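Local coordinates for aminotransferase, class I and II (Erwinia tasmaniensis, PDB 5Z0Q), which belongs to the class I and II aminotransferase family, is also called OvoB, and binds pyridoxal-5'-phosphate, at residues Pro98-Gly103 with Gly248-Val253; Ser117-Thr122 with Lys167-Cys172; Leu200-Glu205 with Ile233-Pro238. One frame throughout, in Å; residues are numbered along the deposited sequence.

Contact 1: residues Pro98-Gly103 with Gly248-Val253. With PLP (pyridoxal-5'-phosphate), chain M.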
loop_
_atom_site.group_PDB
_atom_site.type_symbol
_atom_site.label_atom_id
_atom_site.label_comp_id
_atom_site.label_asym_id
_atom_site.label_seq_id
_atom_site.Cartn_x
_atom_site.Cartn_y
_atom_site.Cartn_z
ATOM N N PRO A 98 -2.567 -3.221 -3.446
ATOM C CA PRO A 98 -2.328 -1.776 -3.652
ATOM C C PRO A 98 -1.300 -1.509 -4.749
ATOM O O PRO A 98 -0.197 -0.993 -4.518
ATOM C CB PRO A 98 -1.844 -1.330 -2.271
ATOM C CG PRO A 98 -1.091 -2.518 -1.766
ATOM C CD PRO A 98 -1.813 -3.739 -2.290
ATOM N N GLY A 99 -1.660 -1.865 -5.976
ATOM C CA GLY A 99 -0.790 -1.695 -7.124
ATOM C C GLY A 99 -0.585 -2.995 -7.877
ATOM O O GLY A 99 -0.997 -4.073 -7.452
ATOM N N VAL A 100 0.072 -2.864 -9.027
ATOM C CA VAL A 100 0.338 -4.005 -9.896
ATOM C C VAL A 100 1.779 -4.457 -9.704
ATOM O O VAL A 100 2.085 -5.651 -9.801
ATOM C CB VAL A 100 0.051 -3.661 -11.368
ATOM C CG1 VAL A 100 0.265 -4.880 -12.259
ATOM C CG2 VAL A 100 -1.366 -3.127 -11.520
ATOM N N VAL A 101 2.671 -3.503 -9.425
ATOM C CA VAL A 101 4.082 -3.833 -9.237
ATOM C C VAL A 101 4.257 -4.764 -8.045
ATOM O O VAL A 101 5.075 -5.693 -8.078
ATOM C CB VAL A 101 4.917 -2.547 -9.080
ATOM C CG1 VAL A 101 6.382 -2.886 -8.836
ATOM C CG2 VAL A 101 4.769 -1.671 -10.311
ATOM N N THR A 102 3.490 -4.536 -6.976
ATOM C CA THR A 102 3.560 -5.426 -5.822
ATOM C C THR A 102 3.068 -6.828 -6.166
ATOM O O THR A 102 3.586 -7.811 -5.627
ATOM C CB THR A 102 2.761 -4.848 -4.651
ATOM O OG1 THR A 102 2.804 -5.757 -3.545
ATOM C CG2 THR A 102 1.309 -4.600 -5.046
ATOM N N GLY A 103 2.086 -6.942 -7.065
ATOM C CA GLY A 103 1.639 -8.255 -7.493
ATOM C C GLY A 103 2.690 -9.008 -8.284
ATOM O O GLY A 103 2.754 -10.240 -8.223
ATOM N N GLY A 248 -4.000 3.453 -6.904
ATOM C CA GLY A 248 -3.384 2.144 -6.997
ATOM C C GLY A 248 -4.219 0.978 -6.519
ATOM O O GLY A 248 -3.701 0.096 -5.824
ATOM N N ALA A 249 -5.496 0.935 -6.878
ATOM C CA ALA A 249 -6.347 -0.201 -6.554
ATOM C C ALA A 249 -6.258 -1.220 -7.683
ATOM O O ALA A 249 -6.594 -0.911 -8.832
ATOM C CB ALA A 249 -7.791 0.244 -6.335
ATOM N N SER A 250 -5.800 -2.428 -7.359
ATOM C CA SER A 250 -5.617 -3.486 -8.343
ATOM C C SER A 250 -6.117 -4.798 -7.755
ATOM O O SER A 250 -6.510 -4.872 -6.586
ATOM C CB SER A 250 -4.147 -3.602 -8.765
ATOM O OG SER A 250 -3.355 -4.084 -7.695
ATOM N N LEU A 251 -6.096 -5.847 -8.574
ATOM C CA LEU A 251 -6.524 -7.163 -8.125
ATOM C C LEU A 251 -5.781 -8.233 -8.911
ATOM O O LEU A 251 -5.410 -8.032 -10.071
ATOM C CB LEU A 251 -8.044 -7.344 -8.266
ATOM C CG LEU A 251 -8.729 -7.076 -9.611
ATOM C CD1 LEU A 251 -8.680 -8.289 -10.536
ATOM C CD2 LEU A 251 -10.168 -6.633 -9.389
ATOM N N ALA A 252 -5.568 -9.372 -8.260
ATOM C CA ALA A 252 -4.968 -10.543 -8.880
ATOM C C ALA A 252 -5.995 -11.665 -8.922
ATOM O O ALA A 252 -6.726 -11.884 -7.951
ATOM C CB ALA A 252 -3.720 -10.997 -8.121
ATOM N N VAL A 253 -6.050 -12.369 -10.047
ATOM C CA VAL A 253 -7.002 -13.454 -10.257
ATOM C C VAL A 253 -6.219 -14.758 -10.273
ATOM O O VAL A 253 -5.512 -15.058 -11.243
ATOM C CB VAL A 253 -7.804 -13.271 -11.551
ATOM C CG1 VAL A 253 -8.886 -14.335 -11.656
ATOM C CG2 VAL A 253 -8.408 -11.875 -11.604
HETATM N N1 PLP M . 2.105 -2.904 -15.229
HETATM C C2 PLP M . 2.488 -2.318 -16.420
HETATM C C2A PLP M . 2.904 -3.176 -17.579
HETATM C C3 PLP M . 2.484 -0.934 -16.548
HETATM O O3 PLP M . 2.864 -0.354 -17.729
HETATM C C4 PLP M . 2.097 -0.139 -15.474
HETATM C C4A PLP M . 1.923 1.339 -15.660
HETATM C C5 PLP M . 1.716 -0.735 -14.277
HETATM C C6 PLP M . 1.721 -2.120 -14.160
HETATM C C5A PLP M . 1.296 0.139 -13.116
HETATM O O4P PLP M . 1.450 -0.540 -11.890
HETATM P P PLP M . 1.336 0.283 -10.511
HETATM O O1P PLP M . 2.215 1.510 -10.584
HETATM O O2P PLP M . 1.776 -0.584 -9.354
HETATM O O3P PLP M . -0.104 0.697 -10.319
#
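P98 and G99 pass G248 at close range, the CA atoms of G99 and G248 lying 4.6 Å apart, and the carbonyl O of G248 faces the P98-G99 peptide, with P98 CA in a CA-H...O contact at 3.2 Å. This is the phosphate site of PLP in the pyridoxal-phosphate aminotransferase fold: a strand, a glycine turn and the amino end of helix 101-111, here laid against strand 250-253 of the central mixed sheet. G99 has a backbone phi of 125°, a conformation readily open to a residue without a side chain, and its CA can come within 3.6 Å of the phosphate oxygen O2P of PLP. The same oxygen is gripped by two successive backbone donors, V100 N at 2.9 Å and V101 N at 3.1 Å, the second almost straight at 175°. A helix beginning at such a point would be expected to stabilise the negative phosphate through its dipole as well as through its N-H groups. The hydroxyl of Y66 of the second subunit is also hydrogen-bonded to PLP, so the pocket is completed across the dimer. S250 points its side chain at G99. Its OG, held between its own backbone N and carbonyl carbon (chi1 68°), gives a hydrogen bond to G99 O, although the modelled length is too short to be trusted at this resolution; L97 O is a second, weak partner of the same hydroxyl. V100 CG2 lies between S250 CB, at 3.9 Å, and O4P of PLP, whereas CG1, anti to the backbone N, reaches the pyridine ring, with C6 at 3.7 Å and N1 slightly farther away.

Contact 2: residues Ser117-Thr122 with Lys167-Cys172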
loop_
_atom_site.group_PDB
_atom_site.type_symbol
_atom_site.label_atom_id
_atom_site.label_comp_id
_atom_site.label_asym_id
_atom_site.label_seq_id
_atom_site.Cartn_x
_atom_site.Cartn_y
_atom_site.Cartn_z
ATOM N N SER A 117 14.488 -19.979 -12.029
ATOM C CA SER A 117 14.596 -18.734 -12.774
ATOM C C SER A 117 13.241 -18.328 -13.337
ATOM O O SER A 117 12.266 -19.085 -13.298
ATOM C CB SER A 117 15.618 -18.862 -13.912
ATOM O OG SER A 117 15.189 -19.795 -14.888
ATOM N N THR A 118 13.195 -17.109 -13.870
ATOM C CA THR A 118 12.014 -16.566 -14.519
ATOM C C THR A 118 12.308 -16.309 -15.992
ATOM O O THR A 118 13.462 -16.143 -16.398
ATOM C CB THR A 118 11.550 -15.264 -13.850
ATOM O OG1 THR A 118 12.568 -14.266 -13.986
ATOM C CG2 THR A 118 11.265 -15.491 -12.374
ATOM N N VAL A 119 11.244 -16.282 -16.794
ATOM C CA VAL A 119 11.338 -16.026 -18.226
ATOM C C VAL A 119 10.373 -14.907 -18.584
ATOM O O VAL A 119 9.223 -14.899 -18.132
ATOM C CB VAL A 119 11.026 -17.284 -19.063
ATOM C CG1 VAL A 119 11.337 -17.035 -20.533
ATOM C CG2 VAL A 119 11.799 -18.475 -18.546
ATOM N N SER A 120 10.840 -13.966 -19.400
ATOM C CA SER A 120 9.992 -12.898 -19.904
ATOM C C SER A 120 10.548 -12.430 -21.241
ATOM O O SER A 120 11.566 -12.932 -21.726
ATOM C CB SER A 120 9.901 -11.736 -18.909
ATOM O OG SER A 120 11.074 -10.943 -18.951
ATOM N N ALA A 121 9.867 -11.460 -21.837
ATOM C CA ALA A 121 10.327 -10.849 -23.071
ATOM C C ALA A 121 11.234 -9.662 -22.764
ATOM O O ALA A 121 11.280 -9.158 -21.640
ATOM C CB ALA A 121 9.143 -10.400 -23.928
ATOM N N THR A 122 11.972 -9.227 -23.786
ATOM C CA THR A 122 12.770 -8.015 -23.701
ATOM C C THR A 122 12.624 -7.302 -25.042
ATOM O O THR A 122 12.741 -7.948 -26.101
ATOM C CB THR A 122 14.245 -8.285 -23.377
ATOM O OG1 THR A 122 14.999 -7.074 -23.522
ATOM C CG2 THR A 122 14.820 -9.358 -24.288
ATOM N N LYS A 167 10.889 -21.616 -14.113
ATOM C CA LYS A 167 9.737 -21.984 -13.296
ATOM C C LYS A 167 8.555 -21.040 -13.490
ATOM O O LYS A 167 7.401 -21.482 -13.501
ATOM C CB LYS A 167 10.139 -22.023 -11.820
ATOM C CG LYS A 167 9.013 -22.387 -10.864
ATOM C CD LYS A 167 8.413 -23.744 -11.192
ATOM C CE LYS A 167 7.875 -24.419 -9.938
ATOM N NZ LYS A 167 7.028 -23.502 -9.124
ATOM N N LEU A 168 8.822 -19.745 -13.642
ATOM C CA LEU A 168 7.775 -18.730 -13.704
ATOM C C LEU A 168 7.912 -17.940 -14.996
ATOM O O LEU A 168 8.960 -17.340 -15.252
ATOM C CB LEU A 168 7.845 -17.799 -12.492
ATOM C CG LEU A 168 6.800 -16.688 -12.399
ATOM C CD1 LEU A 168 5.394 -17.262 -12.418
ATOM C CD2 LEU A 168 7.021 -15.854 -11.146
ATOM N N LEU A 169 6.853 -17.935 -15.801
ATOM C CA LEU A 169 6.815 -17.195 -17.056
ATOM C C LEU A 169 6.082 -15.879 -16.834
ATOM O O LEU A 169 4.915 -15.874 -16.427
ATOM C CB LEU A 169 6.133 -18.011 -18.153
ATOM C CG LEU A 169 5.889 -17.282 -19.476
ATOM C CD1 LEU A 169 7.206 -16.885 -20.125
ATOM C CD2 LEU A 169 5.057 -18.135 -20.421
ATOM N N LEU A 170 6.760 -14.767 -17.109
ATOM C CA LEU A 170 6.203 -13.433 -16.916
ATOM C C LEU A 170 5.768 -12.883 -18.271
ATOM O O LEU A 170 6.610 -12.569 -19.119
ATOM C CB LEU A 170 7.223 -12.514 -16.249
ATOM C CG LEU A 170 7.773 -12.972 -14.897
ATOM C CD1 LEU A 170 8.757 -11.955 -14.351
ATOM C CD2 LEU A 170 6.647 -13.209 -13.908
ATOM N N LEU A 171 4.459 -12.764 -18.469
ATOM C CA LEU A 171 3.888 -12.251 -19.703
ATOM C C LEU A 171 3.311 -10.858 -19.484
ATOM O O LEU A 171 3.095 -10.418 -18.351
ATOM C CB LEU A 171 2.800 -13.185 -20.240
ATOM C CG LEU A 171 3.238 -14.593 -20.642
ATOM C CD1 LEU A 171 2.058 -15.373 -21.201
ATOM C CD2 LEU A 171 4.376 -14.534 -21.648
ATOM N N CYS A 172 3.058 -10.168 -20.595
ATOM C CA CYS A 172 2.527 -8.808 -20.555
ATOM C C CYS A 172 1.654 -8.616 -21.787
ATOM O O CYS A 172 2.173 -8.482 -22.898
ATOM C CB CYS A 172 3.657 -7.781 -20.510
ATOM S SG CYS A 172 3.124 -6.067 -20.312
#
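V119 pairs with both L168 and L170 of the neighbouring strand, using its N-H and its carbonyl in turn. V119 N gives its hydrogen to L168 O at 3.0 Å, while V119 O takes one from L170 N at 2.7 Å. One step earlier, K167 N reaches S117 O at 3.0 Å in a more bent bond, with 138° at the hydrogen. The register T118 to L168 and V119 to L169 is that of a parallel beta ladder, here inside the central sheet that underlies the pyridoxal-phosphate aminotransferase fold. T118 and S120 direct their backbone groups the other way, to L140 and A142 of strand 139-146 and to Q138 just before it. Their hydroxyls turn to that strand too: with each oxygen set between its own backbone N and carbonyl carbon (chi1 63° and 77°), T118 OG1 bonds H139 ND1 and S120 OG bonds H139 NE2, so one imidazole uses both its nitrogens. The apolar complement is modest. The side chains of L169 and V119 cross obliquely, L169 CD1 lying 4.0 Å from V119 CB, while those of T118 and L168 lie side by side, pointing the same way, with T118 CG2 nearest L168 CB. S120 CB sits 3.4 Å from L170 O. K167 leads its chain away to a weak bond between NZ and F111 O.

Contact 3: residues Leu200-Glu205 with Ile233-Pro238. With PLP (pyridoxal-5'-phosphate), chain M.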
loop_
_atom_site.group_PDB
_atom_site.type_symbol
_atom_site.label_atom_id
_atom_site.label_comp_id
_atom_site.label_asym_id
_atom_site.label_seq_id
_atom_site.Cartn_x
_atom_site.Cartn_y
_atom_site.Cartn_z
ATOM N N LEU A 200 4.788 -21.710 -14.400
ATOM C CA LEU A 200 3.719 -20.846 -13.927
ATOM C C LEU A 200 3.754 -19.531 -14.697
ATOM O O LEU A 200 4.820 -19.044 -15.082
ATOM C CB LEU A 200 3.852 -20.593 -12.425
ATOM C CG LEU A 200 3.706 -21.834 -11.543
ATOM C CD1 LEU A 200 4.044 -21.518 -10.096
ATOM C CD2 LEU A 200 2.298 -22.401 -11.656
ATOM N N VAL A 201 2.576 -18.963 -14.930
ATOM C CA VAL A 201 2.430 -17.783 -15.772
ATOM C C VAL A 201 1.916 -16.627 -14.928
ATOM O O VAL A 201 0.997 -16.795 -14.120
ATOM C CB VAL A 201 1.486 -18.052 -16.963
ATOM C CG1 VAL A 201 1.410 -16.833 -17.866
ATOM C CG2 VAL A 201 1.953 -19.270 -17.738
ATOM N N CYS A 202 2.520 -15.456 -15.109
ATOM C CA CYS A 202 2.069 -14.218 -14.475
ATOM C C CYS A 202 1.775 -13.224 -15.592
ATOM O O CYS A 202 2.693 -12.616 -16.151
ATOM C CB CYS A 202 3.111 -13.680 -13.499
ATOM S SG CYS A 202 2.607 -12.182 -12.620
ATOM N N SER A 203 0.495 -13.067 -15.920
ATOM C CA SER A 203 0.062 -12.233 -17.034
ATOM C C SER A 203 -0.324 -10.853 -16.515
ATOM O O SER A 203 -1.271 -10.720 -15.732
ATOM C CB SER A 203 -1.113 -12.882 -17.766
ATOM O OG SER A 203 -1.504 -12.117 -18.894
ATOM N N ASP A 204 0.410 -9.832 -16.952
ATOM C CA ASP A 204 0.122 -8.448 -16.594
ATOM C C ASP A 204 -0.797 -7.867 -17.660
ATOM O O ASP A 204 -0.372 -7.633 -18.797
ATOM C CB ASP A 204 1.413 -7.642 -16.473
ATOM C CG ASP A 204 1.207 -6.290 -15.808
ATOM O OD1 ASP A 204 0.154 -5.658 -16.031
ATOM O OD2 ASP A 204 2.106 -5.857 -15.057
ATOM N N GLU A 205 -2.054 -7.627 -17.294
ATOM C CA GLU A 205 -3.045 -7.154 -18.251
ATOM C C GLU A 205 -3.617 -5.812 -17.812
ATOM O O GLU A 205 -4.836 -5.616 -17.802
ATOM C CB GLU A 205 -4.147 -8.204 -18.419
ATOM C CG GLU A 205 -3.593 -9.610 -18.645
ATOM C CD GLU A 205 -4.664 -10.644 -18.934
ATOM O OE1 GLU A 205 -4.307 -11.740 -19.419
ATOM O OE2 GLU A 205 -5.855 -10.366 -18.679
ATOM N N ILE A 233 -1.581 -16.511 -12.859
ATOM C CA ILE A 233 -2.131 -15.428 -12.055
ATOM C C ILE A 233 -2.314 -14.225 -12.971
ATOM O O ILE A 233 -1.415 -13.892 -13.750
ATOM C CB ILE A 233 -1.226 -15.077 -10.858
ATOM C CG1 ILE A 233 -1.712 -13.797 -10.174
ATOM C CG2 ILE A 233 0.229 -14.949 -11.292
ATOM C CD1 ILE A 233 -0.804 -13.306 -9.072
ATOM N N THR A 234 -3.478 -13.588 -12.891
ATOM C CA THR A 234 -3.845 -12.493 -13.782
ATOM C C THR A 234 -3.889 -11.191 -12.990
ATOM O O THR A 234 -4.599 -11.098 -11.983
ATOM C CB THR A 234 -5.196 -12.770 -14.442
ATOM O OG1 THR A 234 -5.193 -14.091 -14.996
ATOM C CG2 THR A 234 -5.468 -11.762 -15.549
ATOM N N LEU A 235 -3.140 -10.192 -13.450
ATOM C CA LEU A 235 -3.064 -8.888 -12.798
ATOM C C LEU A 235 -3.831 -7.868 -13.630
ATOM O O LEU A 235 -3.504 -7.645 -14.801
ATOM C CB LEU A 235 -1.610 -8.452 -12.620
ATOM C CG LEU A 235 -0.733 -9.323 -11.719
ATOM C CD1 LEU A 235 0.703 -8.830 -11.741
ATOM C CD2 LEU A 235 -1.270 -9.337 -10.299
ATOM N N MET A 236 -4.843 -7.250 -13.024
ATOM C CA MET A 236 -5.665 -6.258 -13.702
ATOM C C MET A 236 -5.980 -5.116 -12.746
ATOM O O MET A 236 -5.963 -5.278 -11.524
ATOM C CB MET A 236 -6.962 -6.873 -14.241
ATOM C CG MET A 236 -6.751 -7.866 -15.370
ATOM S SD MET A 236 -8.281 -8.665 -15.879
ATOM C CE MET A 236 -8.814 -9.378 -14.325
ATOM N N SER A 237 -6.279 -3.952 -13.328
ATOM C CA SER A 237 -6.544 -2.736 -12.568
ATOM C C SER A 237 -7.081 -1.639 -13.480
ATOM O O SER A 237 -6.756 -1.609 -14.674
ATOM C CB SER A 237 -5.273 -2.258 -11.864
ATOM O OG SER A 237 -5.433 -0.952 -11.343
ATOM N N PRO A 238 -7.911 -0.730 -12.966
ATOM C CA PRO A 238 -8.342 0.415 -13.778
ATOM C C PRO A 238 -7.423 1.615 -13.619
ATOM O O PRO A 238 -7.804 2.741 -13.957
ATOM C CB PRO A 238 -9.743 0.709 -13.233
ATOM C CG PRO A 238 -9.635 0.345 -11.789
ATOM C CD PRO A 238 -8.672 -0.825 -11.708
HETATM N N1 PLP M . 2.105 -2.904 -15.229
HETATM C C2 PLP M . 2.488 -2.318 -16.420
HETATM C C2A PLP M . 2.904 -3.176 -17.579
HETATM C C3 PLP M . 2.484 -0.934 -16.548
HETATM O O3 PLP M . 2.864 -0.354 -17.729
HETATM C C4 PLP M . 2.097 -0.139 -15.474
HETATM C C4A PLP M . 1.923 1.339 -15.660
HETATM C C5 PLP M . 1.716 -0.735 -14.277
HETATM C C6 PLP M . 1.721 -2.120 -14.160
HETATM C C5A PLP M . 1.296 0.139 -13.116
HETATM O O4P PLP M . 1.450 -0.540 -11.890
HETATM P P PLP M . 1.336 0.283 -10.511
HETATM O O1P PLP M . 2.215 1.510 -10.584
HETATM O O2P PLP M . 1.776 -0.584 -9.354
HETATM O O3P PLP M . -0.104 0.697 -10.319
#
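With SG anti to the backbone N (chi1 -178°), C202 sets SG 3.9 Å from the methyl CG2 of I233, which sits between its own backbone N and carbonyl carbon; C202 CB also touches that methyl. L235 CD1 approaches SG on the same face. E205 has CG beside its backbone N (chi1 -48°), and from there an extended chain crosses T234, leaving OE2 3.4 Å from T234 CG2. The other carboxylate oxygen, OE1, accepts a hydrogen bond from S203 OG at 2.9 Å, met on the anti side, and a second from F221 N, so two donors hold this buried group. The backbones run parallel, 12° between their directions, and are joined by four bonds: I233 N to V201 O, S203 N to I233 O, L235 N to S203 O and E205 N to L235 O. They form the two strands of a beta-alpha-beta unit with helix 226-229 between. D204, on the same face as C202, has OD2 3.0 Å from N1 of PLP, the aspartate facing the pyridine nitrogen that marks this enzyme family; its OD1 takes a weak bond from I206 N. Helix 101-111 covers the face of C202, D204 and L235 through A107 and I104. Strand 166-172 flanks 200-204, L170 touching C202, and strand 250-253 flanks 232-236, A252 packing on I233 and L235.

All three contacts are buried and belong to one mixed sheet, yet they differ in what they join. Contacts 2 and 3 are parallel strand pairs, set side by side because strands 166-172 and 200-204 are neighbours; contact 1 instead joins the turn at a helix start to the antiparallel strand beside 232-236. Its centre is about 9 Å from that of contact 3, and A249 O meets S237 OG between them. Contacts 1 and 3 share PLP, one holding the phosphate with backbone N-H groups, the other facing the ring nitrogen with a carboxylate. Contact 2 lies farthest from the chain's centre and is chiefly backbone pairing; C172 of its segment 167-172 touches PLP without joining that pairing.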